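Local coordinates for protein mevalonate kinase (Staphylococcus aureus, PDB 2X7I) that probably phosphorylates mevalonate with ATP to give phosphomevalonate in the mevalonate route to isoprenoids, as a kinase of the GHMP family, at residues A[4-12]-A[109-119]; A[148-156]-A[164-172]. All coordinates share one frame; numbering follows the deposited sequence.

Contact 1 (A[4-12]-A[109-119]); sequences TRKGYGEST and VAFVRASYDFL
D117 and R113 reach out from one flank of helix 109-119 and each takes hold of the backbone of strand 6-12, which runs nearly antiparallel to the helix, 153° between directions and 5.5 Å between axes at their nearest. D117 has CG anti to its own N (chi1 -169°), which brings OD2 beside the strand at Y8, where its anti lone pair receives Y8 N at 2.8 Å. One turn back, R113 stretches along the strand with its chain extended from CG to NE; NH1 gives a nearly in-plane bond to E10 O, 2.7 Å long, while V109 CG1 lies against one face of the guanidinium. R113 NH1 also donates to a water, to which T12 N gives a weak bond. The strand comes down on the helix at G7 and G9, alternating with the bonded Y8 and E10. G7 CA is 3.5 Å from A114 O and G9 CA 3.7 Å from A110 O; with no side chains here, the strand backbone lies directly on the helix. Towards the start of the strand, the F118 ring lies against the chain turning from T4 to G7: T4 C sits over one face near the rim, G7 N is at the edge, and CZ comes within 3.2 Å of T4 O. At the other end S11 sets OG against V109 CB, 3.5 Å away. R5, G7, G9 and S11 are hydrogen-bonded to strand 29-45; helix 103-119 packs on one face of this antiparallel pair in the GHMP-kinase N-terminal domain, flanked by helices 125-140 and 145-153.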
ATOM      1  N   THR A   4     -23.149 -14.421 -18.029  1.00 82.05           N
ATOM      2  CA  THR A   4     -22.014 -13.991 -17.161  1.00 79.24           C
ATOM      3  C   THR A   4     -20.711 -14.685 -17.585  1.00 77.98           C
ATOM      4  O   THR A   4     -20.359 -15.738 -17.037  1.00 77.32           O
ATOM      5  CB  THR A   4     -22.330 -14.259 -15.649  1.00 77.86           C
ATOM      6  OG1 THR A   4     -22.390 -15.668 -15.383  1.00 76.98           O
ATOM      7  CG2 THR A   4     -23.666 -13.605 -15.244  1.00 79.46           C
ATOM      8  N   ARG A   5     -19.998 -14.087 -18.551  1.00 77.92           N
ATOM      9  CA  ARG A   5     -18.814 -14.714 -19.183  1.00 76.91           C
ATOM     10  C   ARG A   5     -17.421 -14.125 -18.842  1.00 74.11           C
ATOM     11  O   ARG A   5     -16.456 -14.880 -18.779  1.00 72.67           O
ATOM     12  CB  ARG A   5     -18.973 -14.746 -20.709  1.00 79.16           C
ATOM     13  CG  ARG A   5     -19.717 -15.968 -21.248  1.00 81.97           C
ATOM     14  CD  ARG A   5     -19.588 -16.088 -22.772  1.00 85.03           C
ATOM     15  NE  ARG A   5     -19.920 -14.836 -23.463  1.00 87.40           N
ATOM     16  CZ  ARG A   5     -19.685 -14.589 -24.751  1.00 91.38           C
ATOM     17  NH1 ARG A   5     -19.129 -15.507 -25.541  1.00 93.14           N
ATOM     18  NH2 ARG A   5     -20.024 -13.413 -25.269  1.00 93.87           N
ATOM     19  N   LYS A   6     -17.296 -12.806 -18.681  1.00 73.07           N
ATOM     20  CA  LYS A   6     -15.970 -12.195 -18.464  1.00 71.33           C
ATOM     21  C   LYS A   6     -15.987 -10.915 -17.619  1.00 69.52           C
ATOM     22  O   LYS A   6     -16.866 -10.067 -17.768  1.00 70.59           O
ATOM     23  CB  LYS A   6     -15.257 -11.932 -19.796  1.00 73.14           C
ATOM     24  CG  LYS A   6     -13.773 -11.532 -19.635  1.00 72.94           C
ATOM     25  CD  LYS A   6     -12.884 -12.005 -20.800  1.00 75.94           C
ATOM     26  CE  LYS A   6     -12.851 -11.015 -21.959  1.00 79.30           C
ATOM     27  NZ  LYS A   6     -12.048  -9.794 -21.622  1.00 79.38           N
ATOM     28  N   GLY A   7     -14.992 -10.788 -16.742  1.00 66.83           N
ATOM     29  CA  GLY A   7     -14.938  -9.699 -15.768  1.00 65.01           C
ATOM     30  C   GLY A   7     -13.530  -9.289 -15.383  1.00 62.93           C
ATOM     31  O   GLY A   7     -12.671 -10.125 -15.113  1.00 61.57           O
ATOM     32  N   TYR A   8     -13.305  -7.986 -15.340  1.00 62.57           N
ATOM     33  CA  TYR A   8     -11.987  -7.431 -15.094  1.00 61.54           C
ATOM     34  C   TYR A   8     -12.037  -6.406 -13.961  1.00 59.58           C
ATOM     35  O   TYR A   8     -12.967  -5.605 -13.893  1.00 59.97           O
ATOM     36  CB  TYR A   8     -11.468  -6.765 -16.373  1.00 63.49           C
ATOM     37  CG  TYR A   8     -10.106  -6.159 -16.192  1.00 64.65           C
ATOM     38  CD1 TYR A   8      -9.945  -4.781 -16.082  1.00 67.12           C
ATOM     39  CD2 TYR A   8      -8.982  -6.968 -16.072  1.00 65.90           C
ATOM     40  CE1 TYR A   8      -8.688  -4.217 -15.887  1.00 67.88           C
ATOM     41  CE2 TYR A   8      -7.723  -6.423 -15.882  1.00 67.24           C
ATOM     42  CZ  TYR A   8      -7.580  -5.043 -15.793  1.00 68.26           C
ATOM     43  OH  TYR A   8      -6.330  -4.502 -15.592  1.00 68.92           O
ATOM     44  N   GLY A   9     -11.041  -6.432 -13.078  1.00 57.30           N
ATOM     45  CA  GLY A   9     -10.924  -5.419 -12.028  1.00 56.06           C
ATOM     46  C   GLY A   9      -9.493  -5.013 -11.729  1.00 55.13           C
ATOM     47  O   GLY A   9      -8.563  -5.797 -11.893  1.00 54.76           O
ATOM     48  N   GLU A  10      -9.324  -3.774 -11.285  1.00 54.95           N
ATOM     49  CA  GLU A  10      -8.018  -3.236 -10.919  1.00 54.30           C
ATOM     50  C   GLU A  10      -8.076  -2.558  -9.571  1.00 52.53           C
ATOM     51  O   GLU A  10      -9.131  -2.072  -9.148  1.00 51.93           O
ATOM     52  CB  GLU A  10      -7.568  -2.186 -11.926  1.00 56.02           C
ATOM     53  CG  GLU A  10      -6.547  -2.663 -12.905  1.00 58.64           C
ATOM     54  CD  GLU A  10      -6.387  -1.705 -14.063  1.00 61.53           C
ATOM     55  OE1 GLU A  10      -6.409  -0.485 -13.827  1.00 62.60           O
ATOM     56  OE2 GLU A  10      -6.258  -2.167 -15.212  1.00 64.82           O
ATOM     57  N   SER A  11      -6.915  -2.478  -8.930  1.00 51.32           N
ATOM     58  CA  SER A  11      -6.779  -1.757  -7.673  1.00 49.93           C
ATOM     59  C   SER A  11      -5.383  -1.177  -7.478  1.00 49.36           C
ATOM     60  O   SER A  11      -4.383  -1.786  -7.866  1.00 49.18           O
ATOM     61  CB  SER A  11      -7.091  -2.682  -6.502  1.00 48.75           C
ATOM     62  OG  SER A  11      -7.123  -1.942  -5.295  1.00 47.94           O
ATOM     63  N   THR A  12      -5.319  -0.013  -6.841  1.00 49.07           N
ATOM     64  CA  THR A  12      -4.041   0.525  -6.375  1.00 48.76           C
ATOM     65  C   THR A  12      -3.715  -0.103  -5.031  1.00 47.75           C
ATOM     66  O   THR A  12      -4.552  -0.783  -4.437  1.00 46.89           O
ATOM     67  CB  THR A  12      -4.061   2.052  -6.167  1.00 48.97           C
ATOM     68  OG1 THR A  12      -4.741   2.355  -4.940  1.00 46.80           O
ATOM     69  CG2 THR A  12      -4.718   2.758  -7.332  1.00 49.24           C
ATOM     70  N   VAL A 109     -10.061  -5.618  -3.378  1.00 43.53           N
ATOM     71  CA  VAL A 109     -10.774  -4.610  -4.167  1.00 43.80           C
ATOM     72  C   VAL A 109     -10.805  -4.997  -5.662  1.00 44.19           C
ATOM     73  O   VAL A 109     -11.845  -4.873  -6.313  1.00 45.44           O
ATOM     74  CB  VAL A 109     -10.157  -3.210  -3.974  1.00 43.72           C
ATOM     75  CG1 VAL A 109     -10.762  -2.185  -4.948  1.00 43.65           C
ATOM     76  CG2 VAL A 109     -10.354  -2.752  -2.521  1.00 44.54           C
ATOM     77  N   ALA A 110      -9.671  -5.473  -6.181  1.00 43.26           N
ATOM     78  CA  ALA A 110      -9.560  -5.926  -7.558  1.00 43.28           C
ATOM     79  C   ALA A 110     -10.446  -7.140  -7.816  1.00 43.78           C
ATOM     80  O   ALA A 110     -11.163  -7.201  -8.824  1.00 44.50           O
ATOM     81  CB  ALA A 110      -8.127  -6.251  -7.882  1.00 42.92           C
ATOM     82  N   PHE A 111     -10.405  -8.106  -6.906  1.00 44.03           N
ATOM     83  CA  PHE A 111     -11.192  -9.318  -7.075  1.00 44.81           C
ATOM     84  C   PHE A 111     -12.705  -9.044  -7.055  1.00 45.39           C
ATOM     85  O   PHE A 111     -13.459  -9.636  -7.845  1.00 45.91           O
ATOM     86  CB  PHE A 111     -10.843 -10.371  -6.031  1.00 45.29           C
ATOM     87  CG  PHE A 111     -11.575 -11.648  -6.231  1.00 46.63           C
ATOM     88  CD1 PHE A 111     -11.110 -12.587  -7.132  1.00 48.87           C
ATOM     89  CD2 PHE A 111     -12.760 -11.888  -5.574  1.00 47.34           C
ATOM     90  CE1 PHE A 111     -11.813 -13.761  -7.357  1.00 50.25           C
ATOM     91  CE2 PHE A 111     -13.464 -13.055  -5.795  1.00 49.50           C
ATOM     92  CZ  PHE A 111     -12.992 -13.992  -6.683  1.00 50.09           C
ATOM     93  N   VAL A 112     -13.141  -8.168  -6.151  1.00 44.91           N
ATOM     94  CA  VAL A 112     -14.560  -7.834  -6.036  1.00 45.78           C
ATOM     95  C   VAL A 112     -15.040  -7.086  -7.276  1.00 46.40           C
ATOM     96  O   VAL A 112     -16.104  -7.380  -7.793  1.00 47.96           O
ATOM     97  CB  VAL A 112     -14.870  -6.995  -4.789  1.00 45.83           C
ATOM     98  CG1 VAL A 112     -16.301  -6.438  -4.873  1.00 46.41           C
ATOM     99  CG2 VAL A 112     -14.681  -7.827  -3.529  1.00 45.43           C
ATOM    100  N   ARG A 113     -14.253  -6.120  -7.736  1.00 45.75           N
ATOM    101  CA  ARG A 113     -14.530  -5.426  -8.980  1.00 47.07           C
ATOM    102  C   ARG A 113     -14.682  -6.405 -10.162  1.00 47.93           C
ATOM    103  O   ARG A 113     -15.690  -6.384 -10.863  1.00 49.31           O
ATOM    104  CB  ARG A 113     -13.427  -4.404  -9.264  1.00 46.52           C
ATOM    105  CG  ARG A 113     -13.587  -3.133  -8.454  1.00 47.30           C
ATOM    106  CD  ARG A 113     -12.384  -2.197  -8.562  1.00 46.22           C
ATOM    107  NE  ARG A 113     -12.702  -0.896  -7.973  1.00 47.13           N
ATOM    108  CZ  ARG A 113     -11.814   0.019  -7.588  1.00 45.09           C
ATOM    109  NH1 ARG A 113     -10.507  -0.185  -7.718  1.00 44.63           N
ATOM    110  NH2 ARG A 113     -12.246   1.156  -7.069  1.00 45.81           N
ATOM    111  N   ALA A 114     -13.677  -7.259 -10.358  1.00 47.30           N
ATOM    112  CA  ALA A 114     -13.710  -8.293 -11.384  1.00 47.88           C
ATOM    113  C   ALA A 114     -14.963  -9.159 -11.278  1.00 49.15           C
ATOM    114  O   ALA A 114     -15.576  -9.504 -12.296  1.00 50.31           O
ATOM    115  CB  ALA A 114     -12.464  -9.168 -11.282  1.00 47.28           C
ATOM    116  N   SER A 115     -15.330  -9.505 -10.045  1.00 48.98           N
ATOM    117  CA  SER A 115     -16.471 -10.385  -9.779  1.00 50.59           C
ATOM    118  C   SER A 115     -17.771  -9.767 -10.251  1.00 51.93           C
ATOM    119  O   SER A 115     -18.561 -10.421 -10.927  1.00 53.48           O
ATOM    120  CB  SER A 115     -16.591 -10.694  -8.280  1.00 50.46           C
ATOM    121  OG  SER A 115     -15.440 -11.365  -7.814  1.00 50.52           O
ATOM    122  N   TYR A 116     -17.993  -8.511  -9.872  1.00 51.79           N
ATOM    123  CA  TYR A 116     -19.194  -7.796 -10.285  1.00 53.83           C
ATOM    124  C   TYR A 116     -19.229  -7.571 -11.794  1.00 54.40           C
ATOM    125  O   TYR A 116     -20.284  -7.683 -12.411  1.00 56.61           O
ATOM    126  CB  TYR A 116     -19.318  -6.465  -9.547  1.00 53.78           C
ATOM    127  CG  TYR A 116     -19.967  -6.626  -8.204  1.00 55.38           C
ATOM    128  CD1 TYR A 116     -19.321  -7.321  -7.182  1.00 54.56           C
ATOM    129  CD2 TYR A 116     -21.232  -6.099  -7.946  1.00 58.34           C
ATOM    130  CE1 TYR A 116     -19.908  -7.488  -5.946  1.00 55.78           C
ATOM    131  CE2 TYR A 116     -21.832  -6.262  -6.697  1.00 60.27           C
ATOM    132  CZ  TYR A 116     -21.155  -6.954  -5.707  1.00 59.19           C
ATOM    133  OH  TYR A 116     -21.719  -7.135  -4.474  1.00 62.94           O
ATOM    134  N   ASP A 117     -18.080  -7.254 -12.376  1.00 53.09           N
ATOM    135  CA  ASP A 117     -17.982  -7.054 -13.818  1.00 54.42           C
ATOM    136  C   ASP A 117     -18.348  -8.340 -14.582  1.00 55.03           C
ATOM    137  O   ASP A 117     -19.056  -8.292 -15.576  1.00 57.53           O
ATOM    138  CB  ASP A 117     -16.570  -6.582 -14.186  1.00 53.33           C
ATOM    139  CG  ASP A 117     -16.469  -6.111 -15.621  1.00 54.86           C
ATOM    140  OD1 ASP A 117     -17.414  -5.446 -16.085  1.00 57.65           O
ATOM    141  OD2 ASP A 117     -15.438  -6.388 -16.276  1.00 54.11           O
ATOM    142  N   PHE A 118     -17.869  -9.476 -14.083  1.00 53.73           N
ATOM    143  CA  PHE A 118     -18.189 -10.804 -14.608  1.00 54.40           C
ATOM    144  C   PHE A 118     -19.689 -11.118 -14.563  1.00 56.36           C
ATOM    145  O   PHE A 118     -20.273 -11.566 -15.553  1.00 58.12           O
ATOM    146  CB  PHE A 118     -17.407 -11.841 -13.795  1.00 53.14           C
ATOM    147  CG  PHE A 118     -17.585 -13.263 -14.245  1.00 53.26           C
ATOM    148  CD1 PHE A 118     -16.712 -13.822 -15.159  1.00 51.76           C
ATOM    149  CD2 PHE A 118     -18.581 -14.061 -13.699  1.00 54.38           C
ATOM    150  CE1 PHE A 118     -16.834 -15.139 -15.537  1.00 53.29           C
ATOM    151  CE2 PHE A 118     -18.718 -15.389 -14.083  1.00 55.88           C
ATOM    152  CZ  PHE A 118     -17.839 -15.927 -15.007  1.00 55.59           C
ATOM    153  N   LEU A 119     -20.307 -10.881 -13.412  1.00 56.62           N
ATOM    154  CA  LEU A 119     -21.740 -11.127 -13.240  1.00 58.86           C
ATOM    155  C   LEU A 119     -22.616 -10.075 -13.927  1.00 61.11           C
ATOM    156  O   LEU A 119     -23.830 -10.255 -14.034  1.00 63.38           O
ATOM    157  CB  LEU A 119     -22.085 -11.215 -11.754  1.00 58.55           C
ATOM    158  CG  LEU A 119     -21.436 -12.397 -11.028  1.00 57.50           C
ATOM    159  CD1 LEU A 119     -21.490 -12.204  -9.510  1.00 57.09           C
ATOM    160  CD2 LEU A 119     -22.087 -13.723 -11.454  1.00 58.86           C
TER
HETATM  161  O   HOH W   1     -19.924 -10.847 -18.117  1.00 37.05           O
HETATM  162  O   HOH W   2      -8.382   1.372  -6.772  1.00 50.07           O

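Contact 2 (A[148-156]-A[164-172]); sequences TQTIVSGKP and AETLKTLSL
P156 and L167 close a beta-hairpin, strands 157-160 and 163-166, with one backbone bond: L167 N gives to P156 O at 2.8 Å. Helix 148-153 leads into this hairpin through G154, which leaves the helix with positive phi, and S153, whose OG accepts from K155 N in an ST turn and donates to Q149 O. K155 runs across the chain where strand 163-166 gives way to loop. Its CB packs on L167 O (3.3 Å) and T166 CG2, CG keeps to L167 O, CD stays near both L167 O and T166 CG2, and the bend at chi4 (47°) carries NZ to within 3.9 Å of T169 OG1, near a water that it holds only weakly. That water also bonds T169 OG1 and donates to G154 O. A second water joins G154 O to L170 N, so the carbonyl of G154, just past the helix, is tied to the outgoing chain twice through solvent. The P156 ring packs against both leucines, CB on L167 CD1 and CG on L170 CD1, while CD comes within 3.1 Å of K168 O; V32 of strand 29-45 touches both P156 and L170. At the helix side, Q149 crosses T166 at about a right angle, and its NE2 makes a weak bond of 3.3 Å to T166 OG1.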
ATOM      1  N   THR A 148      -8.765  -0.179   2.827  1.00 43.49           N
ATOM      2  CA  THR A 148      -9.869  -0.325   1.891  1.00 43.94           C
ATOM      3  C   THR A 148     -10.525   1.026   1.547  1.00 44.62           C
ATOM      4  O   THR A 148     -10.820   1.302   0.388  1.00 44.52           O
ATOM      5  CB  THR A 148     -10.944  -1.301   2.417  1.00 44.00           C
ATOM      6  OG1 THR A 148     -10.328  -2.544   2.776  1.00 43.48           O
ATOM      7  CG2 THR A 148     -12.009  -1.550   1.353  1.00 43.78           C
ATOM      8  N   GLN A 149     -10.751   1.858   2.552  1.00 45.08           N
ATOM      9  CA  GLN A 149     -11.363   3.160   2.321  1.00 46.62           C
ATOM     10  C   GLN A 149     -10.442   4.083   1.509  1.00 46.60           C
ATOM     11  O   GLN A 149     -10.896   4.758   0.593  1.00 47.87           O
ATOM     12  CB  GLN A 149     -11.776   3.810   3.649  1.00 47.10           C
ATOM     13  CG  GLN A 149     -12.296   5.247   3.532  1.00 49.11           C
ATOM     14  CD  GLN A 149     -13.524   5.394   2.641  1.00 52.32           C
ATOM     15  OE1 GLN A 149     -14.152   4.407   2.262  1.00 54.27           O
ATOM     16  NE2 GLN A 149     -13.880   6.646   2.315  1.00 54.68           N
ATOM     17  N   THR A 150      -9.151   4.099   1.825  1.00 45.91           N
ATOM     18  CA  THR A 150      -8.198   4.918   1.066  1.00 45.67           C
ATOM     19  C   THR A 150      -8.156   4.471  -0.391  1.00 45.84           C
ATOM     20  O   THR A 150      -8.237   5.293  -1.297  1.00 47.07           O
ATOM     21  CB  THR A 150      -6.779   4.840   1.666  1.00 45.29           C
ATOM     22  OG1 THR A 150      -6.819   5.216   3.050  1.00 44.84           O
ATOM     23  CG2 THR A 150      -5.823   5.748   0.913  1.00 44.50           C
ATOM     24  N   ILE A 151      -8.053   3.165  -0.605  1.00 45.01           N
ATOM     25  CA  ILE A 151      -8.001   2.591  -1.946  1.00 45.41           C
ATOM     26  C   ILE A 151      -9.278   2.848  -2.762  1.00 46.34           C
ATOM     27  O   ILE A 151      -9.202   3.363  -3.872  1.00 48.05           O
ATOM     28  CB  ILE A 151      -7.714   1.070  -1.895  1.00 44.81           C
ATOM     29  CG1 ILE A 151      -6.269   0.820  -1.460  1.00 44.01           C
ATOM     30  CG2 ILE A 151      -7.919   0.425  -3.258  1.00 45.12           C
ATOM     31  CD1 ILE A 151      -6.003  -0.623  -1.144  1.00 44.48           C
ATOM     32  N   VAL A 152     -10.436   2.506  -2.207  1.00 45.99           N
ATOM     33  CA  VAL A 152     -11.713   2.654  -2.907  1.00 46.94           C
ATOM     34  C   VAL A 152     -12.048   4.111  -3.228  1.00 48.01           C
ATOM     35  O   VAL A 152     -12.346   4.443  -4.377  1.00 49.01           O
ATOM     36  CB  VAL A 152     -12.866   2.020  -2.113  1.00 46.65           C
ATOM     37  CG1 VAL A 152     -14.202   2.368  -2.740  1.00 47.71           C
ATOM     38  CG2 VAL A 152     -12.684   0.522  -2.072  1.00 46.13           C
ATOM     39  N   SER A 153     -11.976   4.974  -2.219  1.00 47.84           N
ATOM     40  CA  SER A 153     -12.231   6.411  -2.400  1.00 49.14           C
ATOM     41  C   SER A 153     -11.209   7.110  -3.299  1.00 49.61           C
ATOM     42  O   SER A 153     -11.516   8.116  -3.916  1.00 51.35           O
ATOM     43  CB  SER A 153     -12.256   7.123  -1.047  1.00 48.78           C
ATOM     44  OG  SER A 153     -10.964   7.118  -0.430  1.00 48.24           O
ATOM     45  N   GLY A 154      -9.987   6.593  -3.357  1.00 49.10           N
ATOM     46  CA  GLY A 154      -8.899   7.280  -4.059  1.00 49.87           C
ATOM     47  C   GLY A 154      -8.491   8.586  -3.380  1.00 50.22           C
ATOM     48  O   GLY A 154      -7.922   9.483  -4.018  1.00 51.37           O
ATOM     49  N   LYS A 155      -8.787   8.693  -2.087  1.00 49.71           N
ATOM     50  CA  LYS A 155      -8.499   9.899  -1.317  1.00 49.91           C
ATOM     51  C   LYS A 155      -7.696   9.568  -0.054  1.00 48.55           C
ATOM     52  O   LYS A 155      -7.727   8.419   0.421  1.00 47.17           O
ATOM     53  CB  LYS A 155      -9.807  10.578  -0.947  1.00 51.06           C
ATOM     54  CG  LYS A 155     -10.541  11.171  -2.144  1.00 53.44           C
ATOM     55  CD  LYS A 155     -12.028  11.345  -1.850  1.00 55.38           C
ATOM     56  CE  LYS A 155     -12.733  12.131  -2.952  1.00 58.32           C
ATOM     57  NZ  LYS A 155     -12.361  11.619  -4.304  1.00 59.84           N
ATOM     58  N   PRO A 156      -6.966  10.565   0.496  1.00 48.59           N
ATOM     59  CA  PRO A 156      -6.277  10.315   1.752  1.00 47.69           C
ATOM     60  C   PRO A 156      -7.268  10.111   2.890  1.00 47.54           C
ATOM     61  O   PRO A 156      -8.339  10.702   2.874  1.00 49.03           O
ATOM     62  CB  PRO A 156      -5.447  11.594   1.977  1.00 48.34           C
ATOM     63  CG  PRO A 156      -5.457  12.326   0.715  1.00 49.36           C
ATOM     64  CD  PRO A 156      -6.725  11.936   0.018  1.00 50.20           C
ATOM     65  N   ALA A 164     -12.107  10.182  12.608  1.00 54.04           N
ATOM     66  CA  ALA A 164     -11.446   9.871  11.329  1.00 53.06           C
ATOM     67  C   ALA A 164     -12.128  10.621  10.182  1.00 53.78           C
ATOM     68  O   ALA A 164     -13.336  10.846  10.218  1.00 55.03           O
ATOM     69  CB  ALA A 164     -11.457   8.376  11.061  1.00 51.72           C
ATOM     70  N   GLU A 165     -11.348  11.025   9.181  1.00 53.44           N
ATOM     71  CA  GLU A 165     -11.878  11.802   8.054  1.00 54.71           C
ATOM     72  C   GLU A 165     -11.267  11.338   6.743  1.00 53.04           C
ATOM     73  O   GLU A 165     -10.167  10.786   6.717  1.00 51.17           O
ATOM     74  CB  GLU A 165     -11.578  13.295   8.219  1.00 56.36           C
ATOM     75  CG  GLU A 165     -11.944  13.898   9.573  1.00 60.62           C
ATOM     76  CD  GLU A 165     -13.435  13.870   9.868  1.00 66.12           C
ATOM     77  OE1 GLU A 165     -13.804  13.883  11.068  1.00 69.43           O
ATOM     78  OE2 GLU A 165     -14.235  13.843   8.903  1.00 69.35           O
ATOM     79  N   THR A 166     -11.992  11.580   5.658  1.00 53.71           N
ATOM     80  CA  THR A 166     -11.483  11.357   4.313  1.00 53.07           C
ATOM     81  C   THR A 166     -11.219  12.717   3.711  1.00 54.09           C
ATOM     82  O   THR A 166     -12.115  13.545   3.645  1.00 55.66           O
ATOM     83  CB  THR A 166     -12.487  10.581   3.453  1.00 53.39           C
ATOM     84  OG1 THR A 166     -12.584   9.239   3.943  1.00 51.84           O
ATOM     85  CG2 THR A 166     -12.038  10.554   1.991  1.00 52.99           C
ATOM     86  N   LEU A 167      -9.980  12.959   3.304  1.00 53.57           N
ATOM     87  CA  LEU A 167      -9.599  14.276   2.787  1.00 54.94           C
ATOM     88  C   LEU A 167      -9.920  14.376   1.292  1.00 55.74           C
ATOM     89  O   LEU A 167     -10.429  13.426   0.690  1.00 55.34           O
ATOM     90  CB  LEU A 167      -8.109  14.534   3.040  1.00 54.11           C
ATOM     91  CG  LEU A 167      -7.590  14.317   4.474  1.00 53.62           C
ATOM     92  CD1 LEU A 167      -6.104  14.643   4.570  1.00 51.58           C
ATOM     93  CD2 LEU A 167      -8.380  15.136   5.498  1.00 54.17           C
ATOM     94  N   LYS A 168      -9.632  15.529   0.700  1.00 57.13           N
ATOM     95  CA  LYS A 168      -9.767  15.700  -0.745  1.00 58.49           C
ATOM     96  C   LYS A 168      -8.575  15.052  -1.446  1.00 57.49           C
ATOM     97  O   LYS A 168      -7.563  14.759  -0.805  1.00 56.09           O
ATOM     98  CB  LYS A 168      -9.876  17.187  -1.095  1.00 60.71           C
ATOM     99  CG  LYS A 168     -11.183  17.798  -0.623  1.00 62.36           C
ATOM    100  CD  LYS A 168     -11.063  19.281  -0.257  1.00 65.15           C
ATOM    101  CE  LYS A 168     -11.571  20.187  -1.346  1.00 67.90           C
ATOM    102  NZ  LYS A 168     -11.638  21.599  -0.880  1.00 71.45           N
ATOM    103  N   THR A 169      -8.701  14.825  -2.756  1.00 58.30           N
ATOM    104  CA  THR A 169      -7.655  14.156  -3.546  1.00 57.62           C
ATOM    105  C   THR A 169      -6.258  14.718  -3.255  1.00 57.16           C
ATOM    106  O   THR A 169      -6.088  15.919  -3.095  1.00 58.39           O
ATOM    107  CB  THR A 169      -7.943  14.263  -5.074  1.00 59.35           C
ATOM    108  OG1 THR A 169      -9.027  13.395  -5.416  1.00 59.62           O
ATOM    109  CG2 THR A 169      -6.724  13.860  -5.906  1.00 59.00           C
ATOM    110  N   LEU A 170      -5.264  13.840  -3.191  1.00 55.97           N
ATOM    111  CA  LEU A 170      -3.904  14.255  -2.855  1.00 55.73           C
ATOM    112  C   LEU A 170      -3.313  15.151  -3.942  1.00 57.45           C
ATOM    113  O   LEU A 170      -3.321  14.815  -5.130  1.00 58.20           O
ATOM    114  CB  LEU A 170      -2.990  13.044  -2.613  1.00 54.05           C
ATOM    115  CG  LEU A 170      -1.650  13.379  -1.927  1.00 53.82           C
ATOM    116  CD1 LEU A 170      -1.872  14.025  -0.561  1.00 52.19           C
ATOM    117  CD2 LEU A 170      -0.766  12.151  -1.801  1.00 51.71           C
ATOM    118  N   SER A 171      -2.822  16.308  -3.519  1.00 58.49           N
ATOM    119  CA  SER A 171      -2.179  17.240  -4.418  1.00 60.32           C
ATOM    120  C   SER A 171      -1.009  17.908  -3.714  1.00 60.30           C
ATOM    121  O   SER A 171      -1.174  18.901  -3.005  1.00 61.25           O
ATOM    122  CB  SER A 171      -3.177  18.277  -4.907  1.00 62.40           C
ATOM    123  OG  SER A 171      -2.606  19.046  -5.951  1.00 65.43           O
ATOM    124  N   LEU A 172       0.171  17.329  -3.902  1.00 59.60           N
ATOM    125  CA  LEU A 172       1.417  17.924  -3.445  1.00 59.82           C
ATOM    126  C   LEU A 172       2.338  18.010  -4.651  1.00 61.01           C
ATOM    127  O   LEU A 172       2.459  17.049  -5.422  1.00 60.40           O
ATOM    128  CB  LEU A 172       2.048  17.081  -2.332  1.00 58.08           C
ATOM    129  CG  LEU A 172       1.193  16.972  -1.057  1.00 57.67           C
ATOM    130  CD1 LEU A 172       1.684  15.884  -0.109  1.00 56.46           C
ATOM    131  CD2 LEU A 172       1.162  18.311  -0.345  1.00 58.96           C
TER
HETATM  132  O   HOH W   3      -5.741  11.128  -3.191  1.00 32.69           O
HETATM  133  O   HOH W   4      -9.603  10.904  -6.111  1.00 42.22           O

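How the contacts relate
Both segments of contact 1 precede those of contact 2 in the sequence, and their centres lie 22 Å apart, yet the two meet at helix 145-153. I151 and V152 of that helix, inside 148-156, pack on the start of 109-119 and the end of 4-12: I151 CG2 is 3.2 Å from S11 OG, and V152 CG2 is 4.0 Å from V109 CG2. Both contacts also reach the same mixed sheet, contact 1 through strand 6-16 and contact 2 through the hairpin of 157-160 and 163-166, with strand 29-45 pairing to both parts. Helices 103-119 and 145-153 thus pack on each other as well as on that sheet, so the two contacts belong to one continuous helix-on-sheet layer.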